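Local coordinates for specific mitochondrial acyl carrier protein (Toxoplasma, PDB 3CE7), which belongs to the acyl carrier protein family and probably takes part in mitochondrial fatty acid synthesis, at residues K37-P40 against S41-L44; R53-C57 against L58-E62; T85-E88 against I89-V93. All coordinates share one frame; numbering follows the deposited sequence.

All three contacts are local, and each lies at a turn or a helix start. Interaction 1 is a surface turn in the long loop between helix 17-29 and helix 57-71. Interaction 2 is the start of helix 57-71. Interaction 3 is the start of helix 86-98, nearest the middle of the chain. Both are partly buried. Serine and threonine hydroxyls and water dominate interaction 1. Interactions 2 and 3 are both capping boxes, D56 with D59 in one and T85 with E88 in the other. Interaction 1 touches both of the others: P40 reaches Q87, and L44 packs on W55. Interactions 2 and 3 do not touch each other.

Interaction 1 of 3, residues K37-P40 against S41-L44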
ATOM      1  N   LYS A  37       9.400  -0.975  11.652  1.00 22.47           N
ATOM      2  CA  LYS A  37       9.863  -1.709  10.481  1.00 21.73           C
ATOM      3  C   LYS A  37       8.708  -2.299   9.683  1.00 20.40           C
ATOM      4  O   LYS A  37       7.830  -2.963  10.240  1.00 20.72           O
ATOM      5  CB  LYS A  37      10.851  -2.806  10.898  1.00 21.79           C
ATOM      6  CG  LYS A  37      12.211  -2.234  11.335  1.00 22.52           C
ATOM      7  CD  LYS A  37      13.126  -3.288  11.972  1.00 23.77           C
ATOM      8  CE  LYS A  37      12.695  -3.632  13.384  1.00 27.29           C
ATOM      9  NZ  LYS A  37      13.597  -4.652  14.023  1.00 29.09           N
ATOM     10  N   VAL A  38       8.721  -2.063   8.375  1.00 19.04           N
ATOM     11  CA  VAL A  38       7.691  -2.616   7.505  1.00 17.91           C
ATOM     12  C   VAL A  38       8.333  -3.296   6.294  1.00 17.99           C
ATOM     13  O   VAL A  38       9.255  -2.753   5.689  1.00 18.20           O
ATOM     14  CB  VAL A  38       6.673  -1.518   7.061  1.00 18.21           C
ATOM     15  CG1 VAL A  38       7.375  -0.381   6.311  1.00 18.02           C
ATOM     16  CG2 VAL A  38       5.556  -2.118   6.219  1.00 18.09           C
ATOM     17  N   THR A  39       7.856  -4.499   5.978  1.00 17.42           N
ATOM     18  CA  THR A  39       8.273  -5.217   4.776  1.00 17.75           C
ATOM     19  C   THR A  39       7.040  -5.504   3.917  1.00 17.24           C
ATOM     20  O   THR A  39       5.901  -5.329   4.380  1.00 17.76           O
ATOM     21  CB  THR A  39       8.930  -6.562   5.114  1.00 17.91           C
ATOM     22  OG1 THR A  39       7.915  -7.478   5.540  1.00 18.19           O
ATOM     23  CG2 THR A  39      10.000  -6.397   6.192  1.00 18.81           C
ATOM     24  N   PRO A  40       7.241  -5.957   2.663  1.00 17.46           N
ATOM     25  CA  PRO A  40       6.049  -6.213   1.841  1.00 17.47           C
ATOM     26  C   PRO A  40       5.112  -7.289   2.412  1.00 17.83           C
ATOM     27  O   PRO A  40       3.919  -7.283   2.110  1.00 18.29           O
ATOM     28  CB  PRO A  40       6.633  -6.657   0.498  1.00 17.55           C
ATOM     29  CG  PRO A  40       8.031  -6.096   0.489  1.00 17.63           C
ATOM     30  CD  PRO A  40       8.486  -6.210   1.913  1.00 17.83           C
ATOM     31  N   SER A  41       5.633  -8.194   3.234  1.00 18.52           N
ATOM     32  CA  SER A  41       4.789  -9.252   3.791  1.00 19.53           C
ATOM     33  C   SER A  41       4.240  -8.944   5.192  1.00 19.47           C
ATOM     34  O   SER A  41       3.460  -9.733   5.744  1.00 19.45           O
ATOM     35  CB  SER A  41       5.536 -10.587   3.795  1.00 20.62           C
ATOM     36  OG  SER A  41       6.672 -10.492   4.625  1.00 23.62           O
ATOM     37  N   SER A  42       4.634  -7.800   5.756  1.00 19.12           N
ATOM     38  CA  SER A  42       4.141  -7.392   7.080  1.00 19.22           C
ATOM     39  C   SER A  42       2.618  -7.263   7.063  1.00 19.48           C
ATOM     40  O   SER A  42       2.051  -6.724   6.120  1.00 19.03           O
ATOM     41  CB  SER A  42       4.749  -6.050   7.518  1.00 19.00           C
ATOM     42  OG  SER A  42       6.160  -6.090   7.614  1.00 19.32           O
ATOM     43  N   LYS A  43       1.949  -7.772   8.096  1.00 19.65           N
ATOM     44  CA  LYS A  43       0.523  -7.507   8.251  1.00 20.37           C
ATOM     45  C   LYS A  43       0.344  -6.052   8.684  1.00 19.86           C
ATOM     46  O   LYS A  43       0.837  -5.646   9.739  1.00 20.26           O
ATOM     47  CB  LYS A  43      -0.100  -8.473   9.266  1.00 20.82           C
ATOM     48  CG  LYS A  43      -0.207  -9.915   8.741  1.00 24.49           C
ATOM     49  CD  LYS A  43      -1.444 -10.104   7.871  1.00 29.85           C
ATOM     50  CE  LYS A  43      -1.462 -11.474   7.197  1.00 33.27           C
ATOM     51  NZ  LYS A  43      -0.661 -11.499   5.937  1.00 35.83           N
ATOM     52  N   LEU A  44      -0.324  -5.258   7.848  1.00 20.27           N
ATOM     53  CA  LEU A  44      -0.479  -3.827   8.118  1.00 20.79           C
ATOM     54  C   LEU A  44      -1.011  -3.563   9.522  1.00 22.13           C
ATOM     55  O   LEU A  44      -0.509  -2.672  10.212  1.00 20.86           O
ATOM     56  CB  LEU A  44      -1.403  -3.176   7.090  1.00 21.01           C
ATOM     57  CG  LEU A  44      -0.886  -3.107   5.651  1.00 20.01           C
ATOM     58  CD1 LEU A  44      -2.012  -2.696   4.716  1.00 20.95           C
ATOM     59  CD2 LEU A  44       0.287  -2.157   5.540  1.00 21.08           C
TER
HETATM   60  O   HOH W   1       3.042  -4.939   4.403  1.00 17.28           O
HETATM   61  O   HOH W   2       8.285  -9.431   7.163  1.00 41.45           O
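T39 and S42 hold each other by two hydrogen bonds across a tight turn. The N-H of T39 points almost straight at the hydroxyl of S42, with N to OG at 2.8 Å and an N-H...O angle of 166°. In return, the backbone N of S42 binds the carbonyl O of T39 at 3.1 Å. The hydroxyl of S42 reaches the T39 amide because OG is turned back beside its own backbone N, anti to the carbonyl carbon (chi1 -60°).

T39 OG1 lies between its own N and carbonyl carbon (chi1 73°). There it takes a weak bond from the N of S41, with OG1 to N at 3.3 Å, as in an ST turn. T39 OG1 also lies 3.1 Å from S42 OG.

Two waters finish the polar network. One binds T39 OG1 at 2.6 Å and S41 OG at 3.2 Å, bridging the two hydroxyls. The other donates to T39 O and S42 O, but it has more acceptors around it than protons to give, so it cannot serve all of them at once.

Apolar contact is slight. The V38 methyl CG2 comes within 4.2 Å of S42 CB. V38 also packs against L32, L47 and L86. P40 leans on T21, and its backbone bonds to Q87, so the turn is tied to helix 86-98.

T39 to S42 form a type I beta turn with proline at its second position. It lies in the long loop between the first two major helices of an acyl carrier protein.

Interaction 2 of 3, residues R53-C57 against L58-E62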
ATOM      1  N   ARG A  53      -0.682   4.213  17.746  1.00 32.86           N
ATOM      2  CA  ARG A  53      -1.728   3.203  17.779  1.00 31.42           C
ATOM      3  C   ARG A  53      -1.424   2.250  16.626  1.00 29.86           C
ATOM      4  O   ARG A  53      -0.639   2.590  15.734  1.00 29.91           O
ATOM      5  CB  ARG A  53      -3.118   3.834  17.605  1.00 31.53           C
ATOM      6  CG  ARG A  53      -3.362   4.489  16.247  1.00 32.60           C
ATOM      7  CD  ARG A  53      -4.679   5.252  16.216  0.50 32.43           C
ATOM      8  NE  ARG A  53      -5.829   4.378  15.977  0.50 34.38           N
ATOM      9  CZ  ARG A  53      -7.096   4.722  16.202  0.50 35.21           C
ATOM     10  NH1 ARG A  53      -8.074   3.858  15.951  0.50 35.73           N
ATOM     11  NH2 ARG A  53      -7.392   5.924  16.682  0.50 35.16           N
ATOM     12  N   LEU A  54      -2.031   1.071  16.639  1.00 28.25           N
ATOM     13  CA  LEU A  54      -1.865   0.146  15.526  1.00 26.52           C
ATOM     14  C   LEU A  54      -2.661   0.603  14.302  1.00 25.09           C
ATOM     15  O   LEU A  54      -3.759   1.157  14.418  1.00 24.44           O
ATOM     16  CB  LEU A  54      -2.243  -1.282  15.926  1.00 27.58           C
ATOM     17  CG  LEU A  54      -1.398  -1.906  17.048  1.00 27.92           C
ATOM     18  CD1 LEU A  54      -1.863  -3.318  17.339  1.00 29.33           C
ATOM     19  CD2 LEU A  54       0.092  -1.899  16.720  1.00 29.70           C
ATOM     20  N   TRP A  55      -2.077   0.374  13.134  1.00 23.26           N
ATOM     21  CA  TRP A  55      -2.715   0.620  11.847  1.00 22.18           C
ATOM     22  C   TRP A  55      -4.118   0.018  11.819  1.00 21.77           C
ATOM     23  O   TRP A  55      -4.313  -1.128  12.232  1.00 22.22           O
ATOM     24  CB  TRP A  55      -1.856  -0.054  10.782  1.00 21.49           C
ATOM     25  CG  TRP A  55      -2.277   0.128   9.351  1.00 20.93           C
ATOM     26  CD1 TRP A  55      -3.375  -0.400   8.728  1.00 21.06           C
ATOM     27  CD2 TRP A  55      -1.560   0.863   8.360  1.00 21.09           C
ATOM     28  NE1 TRP A  55      -3.393  -0.017   7.394  1.00 19.91           N
ATOM     29  CE2 TRP A  55      -2.284   0.748   7.144  1.00 21.15           C
ATOM     30  CE3 TRP A  55      -0.368   1.602   8.376  1.00 20.30           C
ATOM     31  CZ2 TRP A  55      -1.862   1.367   5.955  1.00 19.83           C
ATOM     32  CZ3 TRP A  55       0.053   2.224   7.189  1.00 20.89           C
ATOM     33  CH2 TRP A  55      -0.698   2.095   5.996  1.00 20.49           C
ATOM     34  N   ASP A  56      -5.097   0.783  11.339  1.00 21.17           N
ATOM     35  CA  ASP A  56      -6.476   0.296  11.291  1.00 21.69           C
ATOM     36  C   ASP A  56      -7.144   0.558   9.935  1.00 21.13           C
ATOM     37  O   ASP A  56      -6.467   0.964   8.980  1.00 20.48           O
ATOM     38  CB  ASP A  56      -7.296   0.882  12.458  1.00 22.34           C
ATOM     39  CG  ASP A  56      -7.395   2.402  12.416  1.00 25.17           C
ATOM     40  OD1 ASP A  56      -7.047   3.011  11.384  1.00 24.16           O
ATOM     41  OD2 ASP A  56      -7.845   2.997  13.429  1.00 28.84           O
ATOM     42  N   CYS A  57      -8.457   0.330   9.868  1.00 21.51           N
ATOM     43  CA  CYS A  57      -9.220   0.485   8.626  0.50 21.46           C
ATOM     44  C   CYS A  57      -9.045   1.871   8.023  1.00 20.89           C
ATOM     45  O   CYS A  57      -8.891   2.002   6.810  1.00 20.89           O
ATOM     46  CB  CYS A  57     -10.704   0.191   8.846  0.50 21.84           C
ATOM     47  SG  CYS A  57     -11.039  -1.532   9.228  0.50 25.17           S
ATOM     48  N   LEU A  58      -9.060   2.904   8.866  1.00 19.86           N
ATOM     49  CA  LEU A  58      -8.829   4.268   8.370  1.00 19.06           C
ATOM     50  C   LEU A  58      -7.498   4.403   7.642  1.00 18.82           C
ATOM     51  O   LEU A  58      -7.425   5.036   6.581  1.00 18.45           O
ATOM     52  CB  LEU A  58      -8.890   5.298   9.506  1.00 19.37           C
ATOM     53  CG  LEU A  58      -8.631   6.757   9.094  1.00 18.07           C
ATOM     54  CD1 LEU A  58      -9.673   7.268   8.093  1.00 19.41           C
ATOM     55  CD2 LEU A  58      -8.613   7.629  10.336  1.00 19.16           C
ATOM     56  N   ASP A  59      -6.431   3.854   8.223  1.00 18.36           N
ATOM     57  CA  ASP A  59      -5.119   3.952   7.594  1.00 18.34           C
ATOM     58  C   ASP A  59      -5.138   3.287   6.220  1.00 18.46           C
ATOM     59  O   ASP A  59      -4.600   3.819   5.257  1.00 18.85           O
ATOM     60  CB  ASP A  59      -4.054   3.332   8.485  1.00 18.23           C
ATOM     61  CG  ASP A  59      -3.891   4.084   9.797  1.00 19.94           C
ATOM     62  OD1 ASP A  59      -3.502   5.278   9.772  1.00 23.82           O
ATOM     63  OD2 ASP A  59      -4.144   3.471  10.845  1.00 21.68           O
ATOM     64  N   THR A  60      -5.787   2.135   6.126  1.00 18.44           N
ATOM     65  CA  THR A  60      -5.884   1.465   4.826  1.00 18.85           C
ATOM     66  C   THR A  60      -6.626   2.319   3.796  1.00 18.37           C
ATOM     67  O   THR A  60      -6.144   2.497   2.672  1.00 18.85           O
ATOM     68  CB  THR A  60      -6.502   0.084   4.967  1.00 18.57           C
ATOM     69  OG1 THR A  60      -5.643  -0.693   5.808  1.00 18.70           O
ATOM     70  CG2 THR A  60      -6.641  -0.596   3.592  1.00 19.54           C
ATOM     71  N   VAL A  61      -7.773   2.870   4.190  1.00 18.49           N
ATOM     72  CA  VAL A  61      -8.546   3.755   3.314  1.00 18.58           C
ATOM     73  C   VAL A  61      -7.674   4.924   2.816  1.00 18.53           C
ATOM     74  O   VAL A  61      -7.634   5.215   1.617  1.00 18.70           O
ATOM     75  CB  VAL A  61      -9.817   4.286   4.031  1.00 18.98           C
ATOM     76  CG1 VAL A  61     -10.531   5.343   3.187  1.00 20.35           C
ATOM     77  CG2 VAL A  61     -10.780   3.132   4.379  1.00 20.57           C
ATOM     78  N   GLU A  62      -6.975   5.583   3.739  1.00 18.04           N
ATOM     79  CA  GLU A  62      -6.092   6.707   3.399  1.00 18.13           C
ATOM     80  C   GLU A  62      -4.939   6.295   2.488  1.00 18.16           C
ATOM     81  O   GLU A  62      -4.596   6.993   1.519  1.00 18.78           O
ATOM     82  CB  GLU A  62      -5.553   7.338   4.676  1.00 18.20           C
ATOM     83  CG  GLU A  62      -6.624   8.047   5.486  1.00 19.19           C
ATOM     84  CD  GLU A  62      -6.149   8.498   6.849  1.00 21.21           C
ATOM     85  OE1 GLU A  62      -5.138   7.956   7.359  1.00 22.58           O
ATOM     86  OE2 GLU A  62      -6.818   9.384   7.427  1.00 19.45           O
TER
HETATM   87  O   HOH W   3      -4.541   3.549  13.435  1.00 39.55           O
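W55 and D56 meet D59 and T60 in a helix-start contact, where the long loop runs into helix 57-71. D56 is the N-cap residue. D56 N bonds D59 OD2 at 2.9 Å, using the anti lone pair of that oxygen. D59 N answers with a weak bond to D56 OD1 at 3.3 Å. The D56 carboxylate can turn toward it because CG sits between the backbone N and the carbonyl carbon (chi1 62°). Together these bonds make a capping box.

The two carboxylates come close, with D56 OD1 only 3.0 Å from D59 OD2. Several groups probably ease this. R53 NH1 makes a salt bridge to D56 OD2 at 2.7 Å. A water donates to both D59 OD2 and L54 O. The N-terminal end of the helix should also favour negative charge.

The sequence here, D56-C57-L58-D59, resembles the Asp-Ser-Leu motif of acyl carrier proteins. C57 falls where the phosphopantetheine-bearing serine is usually found. It was modelled in two conformers.

W55 lies on the inner side. D59 CB sits over the middle of its five-membered ring, a CH-pi contact of 3.4 Å from CB to the ring centroid. The indole N-H is used at the ring edge: W55 NE1 bonds T60 OG1 at 2.8 Å, almost in the ring plane and nearly straight (168°). F31, L32 and L44 also pack on the W55 side chain. T60 N in turn bonds D56 O, and V61 N bonds C57 O, as the first turn of the helix closes.

Interaction 3 of 3, residues T85-E88 against I89-V93; sequences TLQE and IADFV
Q87 and D91 face each other one turn apart on helix 86-98. Q87 first extends with CG anti to its backbone N (chi1 -170°), then bends at chi2 (67°). This bend brings the amide round toward D91. Q87 NE2 donates to D91 OD1 at 3.1 Å from above the carboxylate plane, in a bent bond. The amide and carboxylate planes are 27° apart. D91 holds its carboxylate beside its own backbone N and close to Q87 O. Q87 NE2 also bonds T21 OG1, so it links helix 86-98 to helix 17-29.

The backbone beneath is ordinary helix. D91 N bonds Q87 O at 2.8 Å, and A90 N bonds L86 O at 2.9 Å. The bond from I89 N to T85 O is weak.

At the first turn, T85 and E88 form a capping box. T85 is the N-cap, and its OG1 accepts from E88 N at 3.3 Å. E88 swings its extended chain back so that OE1 accepts from T85 N at 3.1 Å, met from above the carboxylate plane. The same oxygen accepts from Q84 N.

On the inner side, L86 CD2 and I89 CD1 touch loosely at 4.4 Å. Both side chains pack on F63 of helix 57-71, and L86 also reaches I24 and C28 of helix 17-29.

T85 OG1 supplements the weak backbone bond of E88 N to T85 O. E88 OE1 takes the amides of T85 and Q84 just ahead of the helix, and the carboxylate is probably favoured there in its charged form.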
ATOM      1  N   THR A  85      -1.551  -6.689   3.354  1.00 17.32           N
ATOM      2  CA  THR A  85      -0.110  -6.413   3.242  1.00 16.99           C
ATOM      3  C   THR A  85       0.198  -5.461   2.091  1.00 16.25           C
ATOM      4  O   THR A  85      -0.610  -5.304   1.153  1.00 16.61           O
ATOM      5  CB  THR A  85       0.722  -7.696   2.984  1.00 17.15           C
ATOM      6  OG1 THR A  85       0.495  -8.162   1.639  1.00 17.54           O
ATOM      7  CG2 THR A  85       0.390  -8.794   4.003  1.00 18.19           C
ATOM      8  N   LEU A  86       1.367  -4.828   2.157  1.00 15.66           N
ATOM      9  CA  LEU A  86       1.800  -3.954   1.061  1.00 15.53           C
ATOM     10  C   LEU A  86       2.070  -4.725  -0.228  1.00 15.16           C
ATOM     11  O   LEU A  86       1.863  -4.191  -1.315  1.00 15.74           O
ATOM     12  CB  LEU A  86       3.061  -3.180   1.433  1.00 15.89           C
ATOM     13  CG  LEU A  86       2.913  -2.198   2.589  1.00 15.58           C
ATOM     14  CD1 LEU A  86       4.283  -1.656   2.866  1.00 15.83           C
ATOM     15  CD2 LEU A  86       1.897  -1.078   2.260  1.00 15.79           C
ATOM     16  N   GLN A  87       2.535  -5.972  -0.120  1.00 15.54           N
ATOM     17  CA  GLN A  87       2.761  -6.752  -1.328  1.00 16.33           C
ATOM     18  C   GLN A  87       1.473  -6.891  -2.128  1.00 15.78           C
ATOM     19  O   GLN A  87       1.493  -6.814  -3.362  1.00 16.28           O
ATOM     20  CB  GLN A  87       3.325  -8.140  -1.024  1.00 16.42           C
ATOM     21  CG  GLN A  87       3.778  -8.857  -2.280  1.00 20.27           C
ATOM     22  CD  GLN A  87       4.970  -8.175  -2.903  1.00 24.22           C
ATOM     23  OE1 GLN A  87       6.081  -8.234  -2.363  1.00 26.85           O
ATOM     24  NE2 GLN A  87       4.747  -7.491  -4.030  1.00 25.63           N
ATOM     25  N   GLU A  88       0.357  -7.095  -1.436  1.00 16.09           N
ATOM     26  CA  GLU A  88      -0.937  -7.212  -2.114  1.00 15.70           C
ATOM     27  C   GLU A  88      -1.300  -5.927  -2.857  1.00 15.71           C
ATOM     28  O   GLU A  88      -1.834  -5.964  -3.968  1.00 15.35           O
ATOM     29  CB  GLU A  88      -2.021  -7.547  -1.096  1.00 16.32           C
ATOM     30  CG  GLU A  88      -1.910  -8.973  -0.551  1.00 16.94           C
ATOM     31  CD  GLU A  88      -2.829  -9.213   0.629  1.00 19.24           C
ATOM     32  OE1 GLU A  88      -3.268  -8.225   1.246  1.00 19.29           O
ATOM     33  OE2 GLU A  88      -3.104 -10.392   0.955  1.00 22.81           O
ATOM     34  N   ILE A  89      -1.014  -4.789  -2.223  1.00 15.80           N
ATOM     35  CA  ILE A  89      -1.325  -3.501  -2.824  1.00 15.99           C
ATOM     36  C   ILE A  89      -0.467  -3.287  -4.071  1.00 16.18           C
ATOM     37  O   ILE A  89      -0.995  -2.927  -5.142  1.00 16.77           O
ATOM     38  CB  ILE A  89      -1.183  -2.343  -1.825  1.00 15.75           C
ATOM     39  CG1 ILE A  89      -2.096  -2.603  -0.620  1.00 17.11           C
ATOM     40  CG2 ILE A  89      -1.572  -1.013  -2.509  1.00 15.74           C
ATOM     41  CD1 ILE A  89      -2.067  -1.522   0.461  1.00 16.83           C
ATOM     42  N   ALA A  90       0.844  -3.514  -3.934  1.00 15.71           N
ATOM     43  CA  ALA A  90       1.766  -3.413  -5.076  1.00 15.94           C
ATOM     44  C   ALA A  90       1.330  -4.335  -6.218  1.00 16.14           C
ATOM     45  O   ALA A  90       1.292  -3.929  -7.380  1.00 16.63           O
ATOM     46  CB  ALA A  90       3.185  -3.724  -4.648  1.00 16.61           C
ATOM     47  N   ASP A  91       0.981  -5.574  -5.876  1.00 16.37           N
ATOM     48  CA  ASP A  91       0.506  -6.525  -6.875  1.00 17.09           C
ATOM     49  C   ASP A  91      -0.734  -5.998  -7.613  1.00 16.76           C
ATOM     50  O   ASP A  91      -0.858  -6.164  -8.836  1.00 17.08           O
ATOM     51  CB  ASP A  91       0.189  -7.876  -6.230  1.00 17.43           C
ATOM     52  CG  ASP A  91       1.435  -8.646  -5.782  1.00 20.23           C
ATOM     53  OD1 ASP A  91       2.575  -8.258  -6.087  1.00 23.95           O
ATOM     54  OD2 ASP A  91       1.255  -9.670  -5.087  1.00 24.11           O
ATOM     55  N   PHE A  92      -1.662  -5.385  -6.871  1.00 15.97           N
ATOM     56  CA  PHE A  92      -2.884  -4.875  -7.493  1.00 16.51           C
ATOM     57  C   PHE A  92      -2.556  -3.724  -8.447  1.00 16.15           C
ATOM     58  O   PHE A  92      -3.098  -3.636  -9.562  1.00 16.32           O
ATOM     59  CB  PHE A  92      -3.895  -4.415  -6.446  1.00 16.74           C
ATOM     60  CG  PHE A  92      -5.211  -4.026  -7.043  1.00 17.04           C
ATOM     61  CD1 PHE A  92      -6.103  -4.999  -7.475  1.00 18.74           C
ATOM     62  CD2 PHE A  92      -5.541  -2.678  -7.233  1.00 18.31           C
ATOM     63  CE1 PHE A  92      -7.331  -4.645  -8.055  1.00 18.89           C
ATOM     64  CE2 PHE A  92      -6.765  -2.317  -7.806  1.00 18.35           C
ATOM     65  CZ  PHE A  92      -7.651  -3.297  -8.222  1.00 17.81           C
ATOM     66  N   VAL A  93      -1.650  -2.850  -8.019  1.00 16.13           N
ATOM     67  CA  VAL A  93      -1.256  -1.715  -8.858  1.00 16.38           C
ATOM     68  C   VAL A  93      -0.672  -2.231 -10.171  1.00 16.66           C
ATOM     69  O   VAL A  93      -1.086  -1.806 -11.258  1.00 17.01           O
ATOM     70  CB  VAL A  93      -0.247  -0.799  -8.141  1.00 17.07           C
ATOM     71  CG1 VAL A  93       0.383   0.179  -9.125  1.00 17.70           C
ATOM     72  CG2 VAL A  93      -0.932  -0.051  -7.011  1.00 17.37           C
TER